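NAD(P)H-flavin oxidoreductase (PDB 2FRE) binds flavin mononucleotide and probably catalyses flavin-dependent oxidation of NAD(P)H, as in other enzymes of the nitroreductase family. Local coordinates at residues D19-R24 with G162-K167; E72-G77 with L88-S93; Q79-N84 with H133-I138; A116-L121 with A157-G162. All coordinates share one frame; numbering follows the deposited sequence.

Interaction 1. Residues D19-R24 with G162-K167; sequences DRWSPR and GTLTDK. With FMN (flavin mononucleotide), chain C.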
# COMPACT_ATOMS: atom_id res chain seq x y z
N ASP A 19 8.77 7.82 -10.87
CA ASP A 19 9.69 6.88 -11.53
C ASP A 19 9.25 5.44 -11.39
O ASP A 19 9.54 4.63 -12.27
CB ASP A 19 11.12 7.04 -10.99
CG ASP A 19 11.73 8.34 -11.43
OD1 ASP A 19 11.28 8.91 -12.44
OD2 ASP A 19 12.66 8.80 -10.77
N ARG A 20 8.55 5.11 -10.30
CA ARG A 20 7.98 3.75 -10.18
C ARG A 20 6.83 3.57 -11.17
O ARG A 20 5.88 4.33 -11.15
CB ARG A 20 7.45 3.50 -8.79
CG ARG A 20 6.83 2.12 -8.58
CD ARG A 20 5.61 2.15 -7.74
NE ARG A 20 4.58 3.06 -8.21
CZ ARG A 20 3.76 2.84 -9.23
NH1 ARG A 20 3.85 1.74 -9.95
NH2 ARG A 20 2.85 3.76 -9.54
N TRP A 21 6.91 2.53 -12.00
CA TRP A 21 5.82 2.25 -12.94
C TRP A 21 5.80 0.79 -13.34
O TRP A 21 6.65 0.02 -12.91
CB TRP A 21 5.87 3.15 -14.17
CG TRP A 21 6.95 2.89 -15.17
CD1 TRP A 21 8.29 3.03 -14.99
CD2 TRP A 21 6.77 2.54 -16.54
NE1 TRP A 21 8.96 2.77 -16.14
CE2 TRP A 21 8.05 2.46 -17.12
CE3 TRP A 21 5.65 2.27 -17.34
CZ2 TRP A 21 8.25 2.15 -18.45
CZ3 TRP A 21 5.84 1.95 -18.67
CH2 TRP A 21 7.13 1.88 -19.21
N SER A 22 4.80 0.41 -14.13
CA SER A 22 4.51 -1.00 -14.36
C SER A 22 4.54 -1.31 -15.86
O SER A 22 3.52 -1.43 -16.51
CB SER A 22 3.19 -1.37 -13.69
OG SER A 22 3.23 -1.03 -12.29
N PRO A 23 5.75 -1.45 -16.42
CA PRO A 23 5.88 -1.85 -17.80
C PRO A 23 5.64 -3.35 -17.96
O PRO A 23 5.46 -4.06 -16.97
CB PRO A 23 7.33 -1.52 -18.13
CG PRO A 23 8.04 -1.74 -16.84
CD PRO A 23 7.07 -1.24 -15.79
N ARG A 24 5.65 -3.80 -19.21
CA ARG A 24 5.42 -5.21 -19.54
C ARG A 24 6.59 -5.86 -20.29
O ARG A 24 6.59 -7.09 -20.42
CB ARG A 24 4.13 -5.35 -20.39
CG ARG A 24 2.89 -4.99 -19.62
CD ARG A 24 1.64 -5.14 -20.40
NE ARG A 24 0.53 -4.70 -19.56
CZ ARG A 24 0.14 -3.44 -19.41
NH1 ARG A 24 0.70 -2.47 -20.11
NH2 ARG A 24 -0.86 -3.16 -18.58
N GLY A 162 10.96 -7.84 -12.87
CA GLY A 162 12.03 -8.08 -13.80
C GLY A 162 12.75 -6.82 -14.21
O GLY A 162 12.54 -5.73 -13.64
N THR A 163 13.61 -6.98 -15.20
CA THR A 163 14.40 -5.89 -15.73
C THR A 163 13.84 -5.45 -17.07
O THR A 163 13.66 -6.26 -17.98
CB THR A 163 15.86 -6.32 -15.89
OG1 THR A 163 16.38 -6.69 -14.60
CG2 THR A 163 16.69 -5.20 -16.48
N LEU A 164 13.57 -4.15 -17.17
CA LEU A 164 12.92 -3.56 -18.32
C LEU A 164 13.78 -3.74 -19.56
O LEU A 164 15.00 -3.69 -19.47
CB LEU A 164 12.67 -2.06 -18.08
CG LEU A 164 11.93 -1.24 -19.16
CD1 LEU A 164 10.53 -1.74 -19.40
CD2 LEU A 164 11.88 0.24 -18.80
N THR A 165 13.14 -3.97 -20.70
CA THR A 165 13.84 -4.00 -21.98
C THR A 165 13.02 -3.29 -23.06
O THR A 165 11.99 -2.70 -22.76
CB THR A 165 14.20 -5.44 -22.41
OG1 THR A 165 15.02 -5.38 -23.58
CG2 THR A 165 12.98 -6.28 -22.71
N ASP A 166 13.49 -3.34 -24.30
CA ASP A 166 12.87 -2.60 -25.39
C ASP A 166 11.46 -3.12 -25.68
O ASP A 166 11.22 -4.33 -25.70
CB ASP A 166 13.72 -2.68 -26.67
CG ASP A 166 13.22 -1.75 -27.76
OD1 ASP A 166 13.44 -0.52 -27.68
OD2 ASP A 166 12.61 -2.25 -28.71
N LYS A 167 10.54 -2.18 -25.90
CA LYS A 167 9.14 -2.50 -26.17
C LYS A 167 8.95 -3.33 -27.44
O LYS A 167 7.92 -3.99 -27.61
CB LYS A 167 8.31 -1.22 -26.25
CG LYS A 167 8.62 -0.34 -27.46
CD LYS A 167 7.76 0.90 -27.42
CE LYS A 167 8.02 1.79 -28.62
NZ LYS A 167 7.50 3.17 -28.40
N1 FMN C . -1.85 -4.75 -15.39
C2 FMN C . -2.07 -5.71 -16.37
O2 FMN C . -1.55 -5.58 -17.49
N3 FMN C . -2.89 -6.79 -16.13
C4 FMN C . -3.50 -6.97 -14.91
O4 FMN C . -4.04 -8.07 -14.66
C4A FMN C . -3.27 -6.00 -13.92
N5 FMN C . -3.86 -6.13 -12.67
C5A FMN C . -3.56 -5.21 -11.68
C6 FMN C . -4.13 -5.38 -10.43
C7 FMN C . -3.85 -4.48 -9.41
C7M FMN C . -4.07 -5.01 -8.02
C8 FMN C . -3.01 -3.39 -9.64
C8M FMN C . -2.26 -2.75 -8.49
C9 FMN C . -2.44 -3.21 -10.89
C9A FMN C . -2.74 -4.12 -11.93
N10 FMN C . -2.19 -3.95 -13.18
C10 FMN C . -2.44 -4.90 -14.16
C1' FMN C . -1.37 -2.73 -13.52
C2' FMN C . -2.11 -1.40 -13.42
O2' FMN C . -2.91 -1.14 -14.57
C3' FMN C . -1.12 -0.27 -13.17
O3' FMN C . -0.49 -0.45 -11.91
C4' FMN C . -1.80 1.09 -13.27
O4' FMN C . -2.26 1.33 -14.59
C5' FMN C . -0.91 2.25 -12.84
O5' FMN C . 0.25 2.33 -13.66
P FMN C . 1.73 2.28 -13.01
O1P FMN C . 1.91 3.59 -12.27
O2P FMN C . 1.82 1.13 -12.03
O3P FMN C . 2.69 2.11 -14.16
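The indole of W21 carries P23 CD on one face, 3.9 Å above the plane and over its centre, has FMN O3P at its edge, and is reached obliquely by L164 from the other segment; the guanidinium of R20 has S22 OG and FMN O2P in plane at its edge. This is part of the FMN site of a nitroreductase-family enzyme, where the loop after helix 16-19 lines the cofactor from phosphate to O2 and is backed by the loop that leaves strand 153-162. The two methyls of L164 divide the work: CD2 comes to W21 CZ2, and CD1 packs against CB and CG of P23, tighter than ordinary van der Waals contact at the first. With CG of L164 anti to its own nitrogen (chi1 -178°), the fork is carried to both rings at once. The other side of the loop is given to the cofactor. R20 NH1 gives a nearly straight bond to FMN O2P (3.0 Å, 171°), and NH2 bonds O1P. S22 adds its backbone N to O3P and its hydroxyl OG to O2P, so this loop alone reaches all three terminal oxygens, O2P twice. In the second subunit, the carbonyl of W45 also accepts from R20 NH2, tying the phosphate clamp to the dimer. Further along, R24 turns the edge of its guanidinium to FMN O2, NE and NH2 converging on that oxygen, the NH2 bond being the shorter at 2.7 Å.

Interaction 2. Residues E72-G77 with L88-S93; sequences ELLMEG and LLFVIS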
# COMPACT_ATOMS: atom_id res chain seq x y z
N GLU A 72 1.06 -20.33 -15.69
CA GLU A 72 -0.24 -20.78 -16.21
C GLU A 72 -1.38 -20.45 -15.25
O GLU A 72 -2.55 -20.59 -15.63
CB GLU A 72 -0.20 -22.26 -16.59
CG GLU A 72 -0.28 -23.21 -15.44
CD GLU A 72 -0.06 -24.65 -15.87
OE1 GLU A 72 -0.76 -25.15 -16.79
OE2 GLU A 72 0.82 -25.30 -15.25
N LEU A 73 -1.03 -20.00 -14.03
CA LEU A 73 -1.97 -19.48 -13.04
C LEU A 73 -2.38 -18.03 -13.33
O LEU A 73 -3.30 -17.51 -12.71
CB LEU A 73 -1.39 -19.58 -11.63
CG LEU A 73 -1.30 -21.00 -11.04
CD1 LEU A 73 -0.55 -20.96 -9.72
CD2 LEU A 73 -2.67 -21.59 -10.87
N LEU A 74 -1.72 -17.41 -14.30
CA LEU A 74 -2.16 -16.12 -14.82
C LEU A 74 -3.07 -16.36 -16.01
O LEU A 74 -2.94 -17.39 -16.71
CB LEU A 74 -0.97 -15.29 -15.30
CG LEU A 74 0.27 -15.31 -14.41
CD1 LEU A 74 1.42 -14.58 -15.09
CD2 LEU A 74 -0.08 -14.72 -13.07
N MSE A 75 -3.96 -15.41 -16.27
CA MSE A 75 -4.77 -15.44 -17.48
C MSE A 75 -3.92 -15.20 -18.71
O MSE A 75 -2.84 -14.62 -18.62
CB MSE A 75 -5.93 -14.45 -17.39
CG MSE A 75 -6.90 -14.88 -16.34
SE MSE A 75 -8.38 -13.65 -16.07
CE MSE A 75 -9.33 -14.68 -14.63
N GLU A 76 -4.42 -15.68 -19.85
CA GLU A 76 -3.67 -15.77 -21.11
C GLU A 76 -3.05 -14.44 -21.50
O GLU A 76 -1.89 -14.39 -21.90
CB GLU A 76 -4.59 -16.27 -22.23
CG GLU A 76 -4.01 -16.15 -23.65
CD GLU A 76 -4.91 -16.78 -24.73
OE1 GLU A 76 -4.47 -16.86 -25.91
OE2 GLU A 76 -6.06 -17.20 -24.41
N GLY A 77 -3.85 -13.38 -21.39
CA GLY A 77 -3.41 -12.04 -21.73
C GLY A 77 -2.18 -11.64 -20.95
O GLY A 77 -1.19 -11.19 -21.53
N LEU A 88 7.89 -14.36 -10.55
CA LEU A 88 6.46 -14.26 -10.38
C LEU A 88 6.13 -14.62 -8.93
O LEU A 88 6.73 -15.54 -8.36
CB LEU A 88 5.71 -15.19 -11.34
CG LEU A 88 5.71 -14.76 -12.81
CD1 LEU A 88 5.28 -15.88 -13.72
CD2 LEU A 88 4.81 -13.59 -13.01
N LEU A 89 5.17 -13.90 -8.35
CA LEU A 89 4.71 -14.21 -7.02
C LEU A 89 3.26 -13.80 -6.83
O LEU A 89 2.72 -13.01 -7.60
CB LEU A 89 5.61 -13.53 -5.97
CG LEU A 89 5.66 -12.00 -5.92
CD1 LEU A 89 4.52 -11.40 -5.10
CD2 LEU A 89 6.99 -11.54 -5.31
N PHE A 90 2.64 -14.34 -5.79
CA PHE A 90 1.29 -13.97 -5.42
C PHE A 90 1.29 -13.35 -4.02
O PHE A 90 1.92 -13.86 -3.07
CB PHE A 90 0.33 -15.17 -5.58
CG PHE A 90 0.28 -15.67 -6.98
CD1 PHE A 90 -0.51 -15.03 -7.94
CD2 PHE A 90 1.08 -16.73 -7.38
CE1 PHE A 90 -0.52 -15.47 -9.26
CE2 PHE A 90 1.09 -17.17 -8.69
CZ PHE A 90 0.29 -16.53 -9.65
N VAL A 91 0.61 -12.22 -3.93
CA VAL A 91 0.41 -11.54 -2.68
C VAL A 91 -0.91 -12.04 -2.07
O VAL A 91 -1.96 -11.97 -2.68
CB VAL A 91 0.37 -10.02 -2.82
CG1 VAL A 91 0.16 -9.39 -1.44
CG2 VAL A 91 1.63 -9.50 -3.47
N ILE A 92 -0.80 -12.57 -0.87
CA ILE A 92 -1.88 -13.24 -0.19
C ILE A 92 -2.08 -12.52 1.13
O ILE A 92 -1.14 -11.90 1.63
CB ILE A 92 -1.47 -14.71 0.06
CG1 ILE A 92 -1.37 -15.42 -1.28
CG2 ILE A 92 -2.43 -15.44 1.00
CD1 ILE A 92 -0.27 -16.40 -1.29
N SER A 93 -3.27 -12.60 1.71
CA SER A 93 -3.48 -12.08 3.07
C SER A 93 -4.40 -12.97 3.90
O SER A 93 -5.35 -13.55 3.38
CB SER A 93 -4.04 -10.66 3.04
OG SER A 93 -5.35 -10.64 2.51
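L74 swings its fork toward the strand through a first torsion of -42°, its CG anti to the carbonyl carbon, and a chi2 of 173°; F90 answers from the strand with chi1 -60°, which sends its ring out to meet the leucine. The motif is a buried apolar layer on a beta sheet: the turn between helix 67-72 and helix 76-82 is laid over strand 87-98 of the antiparallel sheet. Alternation along the strand decides which residues take part, since L88 and F90 both point toward the turn. L74 spans the two. Its CD1 meets L88 CD2 tip to tip at 4.1 Å, and its CD2 lies against the outer end of the phenyl ring, equally near F90 CE1 and CZ at 3.9 Å. L73 precedes it and touches the same ring lower on its own side chain, with CB rather than a methyl. L74 crosses the phenyl at a slant. All four side chains are buried, and dispersion between hydrocarbon surfaces carries the contact. Helix 140-146 closes the group from a further direction, its I143 packing on both L73 and F90. The turn is pinned by backbone bonds as well, L73 to F139 and M75 to G137. At the ring's far end, F90 CZ has L74 CD2 beside it and L73 CB at 4.0 Å.

Interaction 3. Residues Q79-N84 with H133-I138; sequences QKWAKN and HGMGGI. With FMN (flavin mononucleotide), chain C.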
# COMPACT_ATOMS: atom_id res chain seq x y z
N GLN A 79 -0.17 -13.74 -19.31
CA GLN A 79 0.91 -14.70 -19.58
C GLN A 79 1.85 -14.23 -20.68
O GLN A 79 3.05 -14.44 -20.60
CB GLN A 79 0.36 -16.06 -20.00
CG GLN A 79 -0.23 -16.85 -18.86
CD GLN A 79 -0.67 -18.24 -19.28
OE1 GLN A 79 -1.68 -18.75 -18.81
NE2 GLN A 79 0.11 -18.87 -20.15
N LYS A 80 1.27 -13.61 -21.71
CA LYS A 80 1.98 -13.25 -22.92
C LYS A 80 3.25 -12.46 -22.63
O LYS A 80 4.26 -12.66 -23.28
CB LYS A 80 1.07 -12.40 -23.83
CG LYS A 80 -0.06 -13.16 -24.46
CD LYS A 80 -1.10 -12.23 -25.09
CE LYS A 80 -1.87 -12.90 -26.24
NZ LYS A 80 -2.55 -14.21 -25.88
N TRP A 81 3.19 -11.57 -21.64
CA TRP A 81 4.33 -10.73 -21.29
C TRP A 81 4.97 -11.14 -19.97
O TRP A 81 6.19 -11.06 -19.84
CB TRP A 81 3.94 -9.23 -21.26
CG TRP A 81 2.80 -8.91 -20.36
CD1 TRP A 81 1.47 -8.89 -20.70
CD2 TRP A 81 2.86 -8.57 -18.98
NE1 TRP A 81 0.72 -8.55 -19.62
CE2 TRP A 81 1.54 -8.35 -18.55
CE3 TRP A 81 3.91 -8.43 -18.07
CZ2 TRP A 81 1.23 -8.01 -17.24
CZ3 TRP A 81 3.60 -8.08 -16.75
CH2 TRP A 81 2.27 -7.89 -16.35
N ALA A 82 4.17 -11.55 -19.00
CA ALA A 82 4.68 -11.90 -17.67
C ALA A 82 5.58 -13.16 -17.66
O ALA A 82 6.37 -13.34 -16.74
CB ALA A 82 3.55 -12.05 -16.69
N LYS A 83 5.44 -14.00 -18.67
CA LYS A 83 6.26 -15.20 -18.78
C LYS A 83 7.72 -14.86 -18.98
O LYS A 83 8.56 -15.72 -18.82
CB LYS A 83 5.79 -16.11 -19.92
CG LYS A 83 5.97 -15.56 -21.32
CD LYS A 83 5.11 -16.36 -22.26
CE LYS A 83 5.23 -15.92 -23.69
NZ LYS A 83 4.36 -16.79 -24.57
N ASN A 84 8.00 -13.61 -19.34
CA ASN A 84 9.36 -13.15 -19.55
C ASN A 84 9.93 -12.32 -18.39
O ASN A 84 11.04 -11.80 -18.47
CB ASN A 84 9.44 -12.38 -20.88
CG ASN A 84 9.22 -13.29 -22.08
OD1 ASN A 84 9.63 -14.45 -22.07
ND2 ASN A 84 8.55 -12.79 -23.10
N HIS A 133 5.05 -5.36 -11.39
CA HIS A 133 3.80 -5.13 -12.14
C HIS A 133 2.71 -5.99 -11.52
O HIS A 133 2.80 -7.22 -11.53
CB HIS A 133 4.02 -5.46 -13.60
CG HIS A 133 2.96 -4.96 -14.53
ND1 HIS A 133 1.61 -5.05 -14.26
CD2 HIS A 133 3.05 -4.42 -15.76
CE1 HIS A 133 0.92 -4.57 -15.29
NE2 HIS A 133 1.77 -4.17 -16.20
N GLY A 134 1.72 -5.34 -10.94
CA GLY A 134 0.63 -6.02 -10.27
C GLY A 134 -0.33 -6.63 -11.27
O GLY A 134 -0.49 -6.11 -12.37
N MSE A 135 -0.96 -7.75 -10.89
CA MSE A 135 -1.93 -8.41 -11.78
C MSE A 135 -3.14 -8.97 -11.03
O MSE A 135 -3.00 -9.73 -10.07
CB MSE A 135 -1.26 -9.55 -12.58
CG MSE A 135 -0.08 -9.10 -13.42
SE MSE A 135 0.80 -10.68 -14.20
CE MSE A 135 1.57 -11.36 -12.50
N GLY A 136 -4.33 -8.60 -11.47
CA GLY A 136 -5.57 -9.23 -11.01
C GLY A 136 -6.14 -10.23 -11.99
O GLY A 136 -7.03 -11.02 -11.64
N GLY A 137 -5.62 -10.22 -13.23
CA GLY A 137 -6.00 -11.18 -14.25
C GLY A 137 -5.33 -12.52 -13.99
O GLY A 137 -4.38 -12.90 -14.66
N ILE A 138 -5.84 -13.21 -12.98
CA ILE A 138 -5.23 -14.43 -12.47
C ILE A 138 -6.33 -15.38 -12.02
O ILE A 138 -7.44 -14.94 -11.72
CB ILE A 138 -4.32 -14.13 -11.25
CG1 ILE A 138 -5.13 -13.58 -10.06
CG2 ILE A 138 -3.22 -13.12 -11.60
CD1 ILE A 138 -4.25 -13.21 -8.89
N1 FMN C . -1.85 -4.75 -15.39
C2 FMN C . -2.07 -5.71 -16.37
O2 FMN C . -1.55 -5.58 -17.49
N3 FMN C . -2.89 -6.79 -16.13
C4 FMN C . -3.50 -6.97 -14.91
O4 FMN C . -4.04 -8.07 -14.66
C4A FMN C . -3.27 -6.00 -13.92
N5 FMN C . -3.86 -6.13 -12.67
C5A FMN C . -3.56 -5.21 -11.68
C6 FMN C . -4.13 -5.38 -10.43
C7 FMN C . -3.85 -4.48 -9.41
C7M FMN C . -4.07 -5.01 -8.02
C8 FMN C . -3.01 -3.39 -9.64
C8M FMN C . -2.26 -2.75 -8.49
C9 FMN C . -2.44 -3.21 -10.89
C9A FMN C . -2.74 -4.12 -11.93
N10 FMN C . -2.19 -3.95 -13.18
C10 FMN C . -2.44 -4.90 -14.16
C1' FMN C . -1.37 -2.73 -13.52
C2' FMN C . -2.11 -1.40 -13.42
O2' FMN C . -2.91 -1.14 -14.57
C3' FMN C . -1.12 -0.27 -13.17
O3' FMN C . -0.49 -0.45 -11.91
C4' FMN C . -1.80 1.09 -13.27
O4' FMN C . -2.26 1.33 -14.59
C5' FMN C . -0.91 2.25 -12.84
O5' FMN C . 0.25 2.33 -13.66
P FMN C . 1.73 2.28 -13.01
O1P FMN C . 1.91 3.59 -12.27
O2P FMN C . 1.82 1.13 -12.03
O3P FMN C . 2.69 2.11 -14.16
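In the flavin site, strand 131-135 and the turn that follows it run along the isoalloxazine, and helix 76-82 packs against that strand with W81. The meeting is aromatic. W81 CH2 stands 3.4 Å above the imidazole of H133, over the centre of its face, with the two ring planes inclined at 38°. A first torsion of 55° places the indole between the backbone nitrogen and the carbonyl carbon of W81, and from there the six-membered ring is driven toward the strand. The same CH2 also lies 3.8 Å from the selenium of M135, a selenomethionine, in an oblique Met-aromatic contact; CG beside the backbone N (chi1 -57°) and an extended chi2 bring M135 SE to A82 CB as well, 4.0 Å away. H133 is fixed in rotation by its own neighbour: ND1 donates to G134 O at 3.0 Å, with the acceptor almost in the imidazole plane. Beyond these side chains the backbone handles the flavin. G136 N bonds FMN N5 at 2.8 Å and more weakly O4, while G137 N gives O4 a better bond at 3.0 Å, G137 being the centre of an inverse gamma turn. R24 packs on both W81 and H133. Backbone N-H groups directed at N5 and O4 of a flavin, with an aromatic and methionine layer behind, make this the N5/O4 side of a nitroreductase-type FMN site.

Interaction 4. Residues A116-L121 with A157-G162; sequences AAWFSL and AGVAIG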
# COMPACT_ATOMS: atom_id res chain seq x y z
N ALA A 116 -0.39 -1.96 1.29
CA ALA A 116 0.79 -1.27 1.82
C ALA A 116 2.08 -2.08 1.64
O ALA A 116 3.11 -1.56 1.24
CB ALA A 116 0.58 -0.89 3.29
N ALA A 117 2.02 -3.37 1.95
CA ALA A 117 3.15 -4.28 1.72
C ALA A 117 3.50 -4.38 0.22
O ALA A 117 4.67 -4.39 -0.17
CB ALA A 117 2.83 -5.63 2.29
N TRP A 118 2.48 -4.45 -0.62
CA TRP A 118 2.69 -4.48 -2.06
C TRP A 118 3.36 -3.21 -2.58
O TRP A 118 4.30 -3.31 -3.37
CB TRP A 118 1.39 -4.78 -2.79
CG TRP A 118 1.12 -4.00 -4.03
CD1 TRP A 118 0.13 -3.09 -4.21
CD2 TRP A 118 1.81 -4.11 -5.28
NE1 TRP A 118 0.17 -2.60 -5.52
CE2 TRP A 118 1.20 -3.20 -6.18
CE3 TRP A 118 2.91 -4.86 -5.72
CZ2 TRP A 118 1.64 -3.03 -7.50
CZ3 TRP A 118 3.35 -4.71 -7.04
CH2 TRP A 118 2.71 -3.79 -7.92
N PHE A 119 2.92 -2.03 -2.13
CA PHE A 119 3.61 -0.80 -2.57
C PHE A 119 5.06 -0.84 -2.13
O PHE A 119 5.96 -0.45 -2.88
CB PHE A 119 2.96 0.50 -2.11
CG PHE A 119 3.56 1.67 -2.77
CD1 PHE A 119 3.12 2.06 -4.02
CD2 PHE A 119 4.66 2.30 -2.22
CE1 PHE A 119 3.73 3.11 -4.70
CE2 PHE A 119 5.27 3.35 -2.88
CZ PHE A 119 4.83 3.76 -4.11
N SER A 120 5.28 -1.28 -0.90
CA SER A 120 6.62 -1.38 -0.36
C SER A 120 7.48 -2.30 -1.23
O SER A 120 8.63 -1.98 -1.55
CB SER A 120 6.54 -1.91 1.07
OG SER A 120 5.91 -0.99 1.94
N LEU A 121 6.90 -3.44 -1.63
CA LEU A 121 7.52 -4.40 -2.57
C LEU A 121 7.93 -3.72 -3.90
O LEU A 121 9.08 -3.85 -4.36
CB LEU A 121 6.51 -5.53 -2.84
CG LEU A 121 6.92 -6.80 -3.58
CD1 LEU A 121 5.85 -7.86 -3.36
CD2 LEU A 121 7.18 -6.54 -5.06
N ALA A 157 -3.32 -10.42 -5.24
CA ALA A 157 -2.81 -10.08 -6.56
C ALA A 157 -1.58 -10.91 -6.95
O ALA A 157 -0.88 -11.44 -6.09
CB ALA A 157 -2.47 -8.59 -6.62
N GLY A 158 -1.35 -11.05 -8.25
CA GLY A 158 -0.08 -11.57 -8.74
C GLY A 158 0.88 -10.41 -8.97
O GLY A 158 0.45 -9.28 -9.12
N VAL A 159 2.17 -10.71 -8.98
CA VAL A 159 3.19 -9.70 -9.23
C VAL A 159 4.28 -10.29 -10.09
O VAL A 159 4.83 -11.35 -9.76
CB VAL A 159 3.81 -9.19 -7.92
CG1 VAL A 159 4.85 -8.14 -8.21
CG2 VAL A 159 2.73 -8.63 -6.99
N ALA A 160 4.57 -9.60 -11.18
CA ALA A 160 5.69 -9.90 -12.06
C ALA A 160 6.78 -8.86 -11.79
O ALA A 160 6.50 -7.64 -11.74
CB ALA A 160 5.24 -9.83 -13.49
N ILE A 161 8.01 -9.33 -11.60
CA ILE A 161 9.16 -8.47 -11.37
C ILE A 161 10.29 -8.85 -12.31
O ILE A 161 10.56 -10.02 -12.53
CB ILE A 161 9.70 -8.56 -9.93
CG1 ILE A 161 8.56 -8.72 -8.90
CG2 ILE A 161 10.55 -7.31 -9.62
CD1 ILE A 161 9.05 -9.04 -7.47
N GLY A 162 10.96 -7.84 -12.87
CA GLY A 162 12.03 -8.08 -13.80
C GLY A 162 12.75 -6.82 -14.21
O GLY A 162 12.54 -5.73 -13.64
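V159 points its CB from strand 153-162 at helix 110-127, and its two methyls take up different tasks. CG1, anti to the backbone nitrogen (chi1 -179°), reaches W118 CZ3 at 3.9 Å and also lies 4.2 Å from L121 CD2. CG2 meets the same indole at two atoms, CZ3 and CE3, both 4.0 Å away. The valine methyls therefore lie against the CE3-CZ3 bond of the six-membered ring, approaching it obliquely. One turn on, L121 carries the contact up the strand, where its CD2 lies 3.9 Å from I161 CD1. Helix and strand point the same way, their segment axes only 8° apart and 11.3 Å at closest approach, so W118 and L121 on the helix are met in order by V159 and I161. This is helix-on-sheet packing in the middle of the chain's alpha+beta core. W118 also touches FMN, and its ring meets that of F112 of the second subunit. On the helix's other side S120 OG, like S120 N, bonds A116 O, the two arriving from opposite faces of the carbonyl plane. Because every atom that touches across the contact is carbon, the association rests on apolar burial and van der Waals contact rather than on directed bonds.

Most of the chain lies between the segments of interaction 1, and the other three interactions fall within that span. Interaction 2 closes before interaction 4 opens, whereas interaction 3 alternates with each of them. One antiparallel sheet joins the inner three: strand 153-162, used by interaction 4, runs between strand 87-98 of interaction 2 and strand 131-135 of interaction 3, with backbone bonds to both. Interactions 2 and 3 are neighbours, their centres 7 Å apart, and both use helix 76-82; interactions 1 and 2 are the farthest apart, at 18 Å. Interactions 1 and 3 both hold FMN, and W118 of interaction 4 touches it, so sequence-distant parts converge on one cofactor.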